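Long-range contact in ThiJ/PfpI family protein (Francisella tularensis subsp. novicida, PDB 4P5P), which may have glyoxalase III activity, as its DJ-1/PfpI relatives do, and is a virulence factor and putative cysteine protease of the bacterium: residues A[148-160]-A[175-189]. Residues are numbered along the deposited sequence; the frame is centred on the assembly and turned at random. Where two conformers were deposited one is given.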
loop_
_atom_site.group_PDB
_atom_site.type_symbol
_atom_site.label_atom_id
_atom_site.label_comp_id
_atom_site.label_asym_id
_atom_site.label_seq_id
_atom_site.Cartn_x
_atom_site.Cartn_y
_atom_site.Cartn_z
ATOM N N ASN A 148 12.126 1.363 15.094
ATOM C CA ASN A 148 11.052 1.454 14.106
ATOM C C ASN A 148 10.516 2.874 13.964
ATOM O O ASN A 148 10.174 3.509 14.948
ATOM C CB ASN A 148 9.907 0.523 14.488
ATOM C CG ASN A 148 10.335 -0.927 14.581
ATOM O OD1 ASN A 148 10.997 -1.338 15.538
ATOM N ND2 ASN A 148 9.941 -1.719 13.590
ATOM N N ILE A 149 10.414 3.369 12.739
ATOM C CA ILE A 149 9.969 4.749 12.580
ATOM C C ILE A 149 8.484 4.930 12.904
ATOM O O ILE A 149 8.059 6.065 13.147
ATOM C CB ILE A 149 10.247 5.317 11.155
ATOM C CG1 ILE A 149 9.413 4.607 10.069
ATOM C CG2 ILE A 149 11.740 5.269 10.870
ATOM C CD1 ILE A 149 9.418 5.315 8.712
ATOM N N ILE A 150 7.704 3.849 12.915
ATOM C CA ILE A 150 6.294 3.979 13.270
ATOM C C ILE A 150 6.044 3.833 14.768
ATOM O O ILE A 150 4.892 3.940 15.195
ATOM C CB ILE A 150 5.379 2.963 12.527
ATOM C CG1 ILE A 150 5.651 1.520 12.967
ATOM C CG2 ILE A 150 5.525 3.123 11.019
ATOM C CD1 ILE A 150 4.698 0.521 12.345
ATOM N N ARG A 151 7.081 3.609 15.572
ATOM C CA ARG A 151 6.864 3.545 17.026
ATOM C C ARG A 151 6.266 4.863 17.517
ATOM O O ARG A 151 6.667 5.938 17.092
ATOM C CB ARG A 151 8.155 3.217 17.785
ATOM C CG ARG A 151 9.172 4.334 17.881
ATOM C CD ARG A 151 10.532 3.736 18.257
ATOM N NE ARG A 151 11.555 4.721 18.594
ATOM C CZ ARG A 151 12.158 5.519 17.719
ATOM N NH1 ARG A 151 11.830 5.477 16.432
ATOM N NH2 ARG A 151 13.101 6.359 18.139
ATOM N N ASP A 152 5.273 4.738 18.391
ATOM C CA ASP A 152 4.578 5.868 19.013
ATOM C C ASP A 152 3.697 6.649 18.034
ATOM O O ASP A 152 3.152 7.695 18.393
ATOM C CB ASP A 152 5.584 6.822 19.687
ATOM C CG ASP A 152 6.457 6.115 20.709
ATOM O OD1 ASP A 152 5.936 5.207 21.384
ATOM O OD2 ASP A 152 7.655 6.464 20.839
ATOM N N LYS A 153 3.525 6.149 16.813
ATOM C CA LYS A 153 2.690 6.834 15.833
ATOM C C LYS A 153 1.337 6.150 15.700
ATOM O O LYS A 153 1.225 4.934 15.832
ATOM C CB LYS A 153 3.407 6.910 14.486
ATOM C CG LYS A 153 4.628 7.827 14.562
ATOM C CD LYS A 153 5.221 8.146 13.215
ATOM C CE LYS A 153 6.356 9.165 13.343
ATOM N NZ LYS A 153 7.450 8.699 14.248
ATOM N N GLU A 154 0.310 6.962 15.461
ATOM C CA GLU A 154 -1.036 6.457 15.253
ATOM C C GLU A 154 -1.181 5.919 13.840
ATOM O O GLU A 154 -0.964 6.642 12.868
ATOM C CB GLU A 154 -2.062 7.553 15.521
ATOM C CG GLU A 154 -1.908 8.119 16.916
ATOM C CD GLU A 154 -3.014 9.060 17.309
ATOM O OE1 GLU A 154 -2.918 9.653 18.408
ATOM O OE2 GLU A 154 -3.975 9.210 16.527
ATOM N N VAL A 155 -1.512 4.639 13.753
ATOM C CA VAL A 155 -1.694 3.957 12.481
ATOM C C VAL A 155 -2.951 3.094 12.499
ATOM O O VAL A 155 -3.517 2.788 13.562
ATOM C CB VAL A 155 -0.479 3.041 12.124
ATOM C CG1 VAL A 155 0.824 3.815 12.151
ATOM C CG2 VAL A 155 -0.405 1.826 13.060
ATOM N N THR A 156 -3.388 2.714 11.306
ATOM C CA THR A 156 -4.355 1.649 11.134
ATOM C C THR A 156 -3.875 0.737 10.012
ATOM O O THR A 156 -2.718 0.843 9.572
ATOM C CB THR A 156 -5.774 2.209 10.840
ATOM O OG1 THR A 156 -6.734 1.149 10.874
ATOM C CG2 THR A 156 -5.826 2.914 9.490
ATOM N N GLY A 157 -4.753 -0.156 9.574
ATOM C CA GLY A 157 -4.436 -1.177 8.589
ATOM C C GLY A 157 -5.477 -2.271 8.726
ATOM O O GLY A 157 -6.314 -2.203 9.623
ATOM N N PHE A 158 -5.449 -3.266 7.843
ATOM C CA PHE A 158 -6.465 -4.318 7.828
ATOM C C PHE A 158 -6.577 -4.974 9.210
ATOM O O PHE A 158 -5.593 -5.471 9.756
ATOM C CB PHE A 158 -6.122 -5.347 6.749
ATOM C CG PHE A 158 -7.293 -6.156 6.258
ATOM C CD1 PHE A 158 -8.203 -5.620 5.352
ATOM C CD2 PHE A 158 -7.467 -7.461 6.669
ATOM C CE1 PHE A 158 -9.266 -6.379 4.879
ATOM C CE2 PHE A 158 -8.517 -8.215 6.198
ATOM C CZ PHE A 158 -9.417 -7.675 5.302
ATOM N N SER A 159 -7.782 -4.986 9.771
ATOM C CA SER A 159 -7.963 -5.352 11.174
ATOM C C SER A 159 -8.064 -6.861 11.352
ATOM O O SER A 159 -8.417 -7.576 10.422
ATOM C CB SER A 159 -9.213 -4.673 11.743
ATOM O OG SER A 159 -10.389 -5.241 11.208
ATOM N N ASN A 160 -7.761 -7.344 12.556
ATOM C CA ASN A 160 -7.915 -8.763 12.855
ATOM C C ASN A 160 -9.358 -9.230 12.679
ATOM O O ASN A 160 -9.606 -10.352 12.253
ATOM C CB ASN A 160 -7.448 -9.062 14.277
ATOM C CG ASN A 160 -5.955 -9.012 14.409
ATOM O OD1 ASN A 160 -5.243 -9.080 13.417
ATOM N ND2 ASN A 160 -5.466 -8.899 15.639
ATOM N N SER A 175 -0.283 -11.748 11.865
ATOM C CA SER A 175 -1.360 -10.782 11.985
ATOM C C SER A 175 -0.791 -9.381 11.796
ATOM O O SER A 175 0.091 -8.945 12.540
ATOM C CB SER A 175 -2.056 -10.903 13.346
ATOM O OG SER A 175 -2.604 -9.661 13.735
ATOM N N LEU A 176 -1.300 -8.673 10.801
ATOM C CA LEU A 176 -0.842 -7.320 10.530
ATOM C C LEU A 176 -1.048 -6.396 11.728
ATOM O O LEU A 176 -0.136 -5.685 12.127
ATOM C CB LEU A 176 -1.565 -6.767 9.307
ATOM C CG LEU A 176 -1.241 -5.318 8.956
ATOM C CD1 LEU A 176 0.259 -5.096 8.740
ATOM C CD2 LEU A 176 -2.000 -4.933 7.720
ATOM N N GLU A 177 -2.265 -6.395 12.272
ATOM C CA GLU A 177 -2.563 -5.612 13.460
ATOM C C GLU A 177 -1.593 -5.914 14.599
ATOM O O GLU A 177 -1.037 -5.004 15.218
ATOM C CB GLU A 177 -4.010 -5.872 13.909
ATOM C CG GLU A 177 -4.365 -5.222 15.233
ATOM C CD GLU A 177 -5.845 -5.337 15.592
ATOM O OE1 GLU A 177 -6.170 -5.036 16.756
ATOM O OE2 GLU A 177 -6.675 -5.709 14.734
ATOM N N ASP A 178 -1.399 -7.195 14.889
ATOM C CA ASP A 178 -0.525 -7.575 15.995
ATOM C C ASP A 178 0.913 -7.096 15.726
ATOM O O ASP A 178 1.611 -6.641 16.635
ATOM C CB ASP A 178 -0.547 -9.089 16.223
ATOM C CG ASP A 178 -1.907 -9.605 16.713
ATOM O OD1 ASP A 178 -2.810 -8.800 17.007
ATOM O OD2 ASP A 178 -2.070 -10.836 16.818
ATOM N N SER A 179 1.349 -7.181 14.473
ATOM C CA SER A 179 2.718 -6.774 14.127
ATOM C C SER A 179 2.947 -5.280 14.268
ATOM O O SER A 179 4.024 -4.846 14.654
ATOM C CB SER A 179 3.063 -7.199 12.703
ATOM O OG SER A 179 3.450 -8.553 12.660
ATOM N N LEU A 180 1.937 -4.484 13.935
ATOM C CA LEU A 180 2.035 -3.037 14.092
ATOM C C LEU A 180 2.134 -2.680 15.581
ATOM O O LEU A 180 2.906 -1.803 15.968
ATOM C CB LEU A 180 0.834 -2.355 13.438
ATOM C CG LEU A 180 0.820 -2.473 11.908
ATOM C CD1 LEU A 180 -0.537 -2.133 11.317
ATOM C CD2 LEU A 180 1.893 -1.578 11.298
ATOM N N VAL A 181 1.366 -3.380 16.414
ATOM C CA VAL A 181 1.446 -3.178 17.854
ATOM C C VAL A 181 2.829 -3.590 18.365
ATOM O O VAL A 181 3.458 -2.849 19.128
ATOM C CB VAL A 181 0.331 -3.958 18.598
ATOM C CG1 VAL A 181 0.554 -3.957 20.115
ATOM C CG2 VAL A 181 -1.046 -3.356 18.274
ATOM N N GLU A 182 3.317 -4.750 17.942
ATOM C CA GLU A 182 4.656 -5.178 18.359
ATOM C C GLU A 182 5.748 -4.184 17.947
ATOM O O GLU A 182 6.756 -4.037 18.651
ATOM C CB GLU A 182 5.019 -6.561 17.798
ATOM C CG GLU A 182 6.442 -6.973 18.230
ATOM C CD GLU A 182 6.810 -8.411 17.929
ATOM O OE1 GLU A 182 7.954 -8.795 18.273
ATOM O OE2 GLU A 182 5.982 -9.145 17.347
ATOM N N ALA A 183 5.557 -3.522 16.809
ATOM C CA ALA A 183 6.518 -2.542 16.313
ATOM C C ALA A 183 6.520 -1.245 17.130
ATOM O O ALA A 183 7.387 -0.389 16.947
ATOM C CB ALA A 183 6.246 -2.237 14.862
ATOM N N GLY A 184 5.532 -1.098 18.006
ATOM C CA GLY A 184 5.445 0.061 18.876
ATOM C C GLY A 184 4.462 1.120 18.414
ATOM O O GLY A 184 4.338 2.179 19.029
ATOM N N ALA A 185 3.764 0.851 17.318
ATOM C CA ALA A 185 2.760 1.793 16.826
ATOM C C ALA A 185 1.503 1.766 17.693
ATOM O O ALA A 185 1.251 0.795 18.422
ATOM C CB ALA A 185 2.400 1.490 15.372
ATOM N N LYS A 186 0.739 2.854 17.616
ATOM C CA LYS A 186 -0.561 2.956 18.272
ATOM C C LYS A 186 -1.606 2.588 17.241
ATOM O O LYS A 186 -2.008 3.434 16.438
ATOM C CB LYS A 186 -0.780 4.368 18.812
ATOM C CG LYS A 186 0.260 4.764 19.856
ATOM C CD LYS A 186 0.204 6.233 20.207
ATOM C CE LYS A 186 1.376 6.607 21.102
ATOM N NZ LYS A 186 1.378 8.055 21.445
ATOM N N TYR A 187 -2.019 1.322 17.254
ATOM C CA TYR A 187 -2.978 0.798 16.297
ATOM C C TYR A 187 -4.407 1.053 16.723
ATOM O O TYR A 187 -4.761 0.854 17.881
ATOM C CB TYR A 187 -2.795 -0.710 16.091
ATOM C CG TYR A 187 -3.776 -1.261 15.066
ATOM C CD1 TYR A 187 -5.046 -1.674 15.443
ATOM C CD2 TYR A 187 -3.453 -1.309 13.713
ATOM C CE1 TYR A 187 -5.950 -2.142 14.525
ATOM C CE2 TYR A 187 -4.361 -1.787 12.777
ATOM C CZ TYR A 187 -5.620 -2.195 13.197
ATOM O OH TYR A 187 -6.571 -2.672 12.326
ATOM N N SER A 188 -5.222 1.476 15.769
ATOM C CA SER A 188 -6.667 1.556 15.979
ATOM C C SER A 188 -7.398 1.193 14.700
ATOM O O SER A 188 -6.808 1.173 13.618
ATOM C CB SER A 188 -7.095 2.949 16.442
ATOM O OG SER A 188 -6.934 3.913 15.422
ATOM N N SER A 189 -8.688 0.890 14.827
ATOM C CA SER A 189 -9.518 0.581 13.668
ATOM C C SER A 189 -10.953 1.011 13.903
ATOM O O SER A 189 -11.415 1.130 15.049
ATOM C CB SER A 189 -9.474 -0.925 13.335
ATOM O OG SER A 189 -10.076 -1.715 14.357
HETATM O O HOH W 1 -4.643 -7.599 11.053
HETATM O O HOH W 2 -6.903 -8.203 17.874
#
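Val155 and Tyr187 pair in a short parallel two-stranded ladder, in which the segment 148-160 runs along strand 186-187 and along the helix 176-182 that leads into it, in a flavodoxin-like DJ-1/PfpI fold. Three backbone bonds define the ladder: Lys186 N to Lys153 O, Val155 N to Lys186 O (3.0 Å) and Ser188 N to Val155 O. It is extended at one end by Asp152 N bonding to O of Gly184, the positive-phi glycine of the Schellman motif after helix 176-182, and at the other by Thr156 OG1, which donates to Ser188 O (2.7 Å) in the carbonyl plane.

On the side of the ladder that faces the helix, Val155 CG2 lies against Ala185 CB (3.7 Å). Ile150 CD1 reaches Leu180 CD2 at 3.7 Å, the two side chains crossing at about a right angle, and also touches the methyls of Ala183 and Ala185.

Tyr187 has CG anti to its N (chi1 -179°), which carries the ring along the segment 148-160 until OH donates to Gly157 O (2.8 Å). Glu177 CG lies over one ring face, offset toward the rim.

Asn160 is gripped at three points: its N donates to Glu177 OE2 (2.9 Å, 173°), OD1 receives Ser175 OG on an in-plane lone pair (2.7 Å), and ND2 donates to Asp178 OD1. Its amide stacks on the Glu177 carboxylate, planes 13° apart, yet stands nearly perpendicular to that of Asp178. Ser175 OG also caps Asp178 N, so one hydroxyl joins the helix start to Asn160.

Beyond the pair, the Glu154-Lys198 salt bridge and the contact of Val155 with Thr205 join the ladder to strands 197-200 and 203-206 at that end of the main sheet, while Ile149 separately packs on helix 112-123.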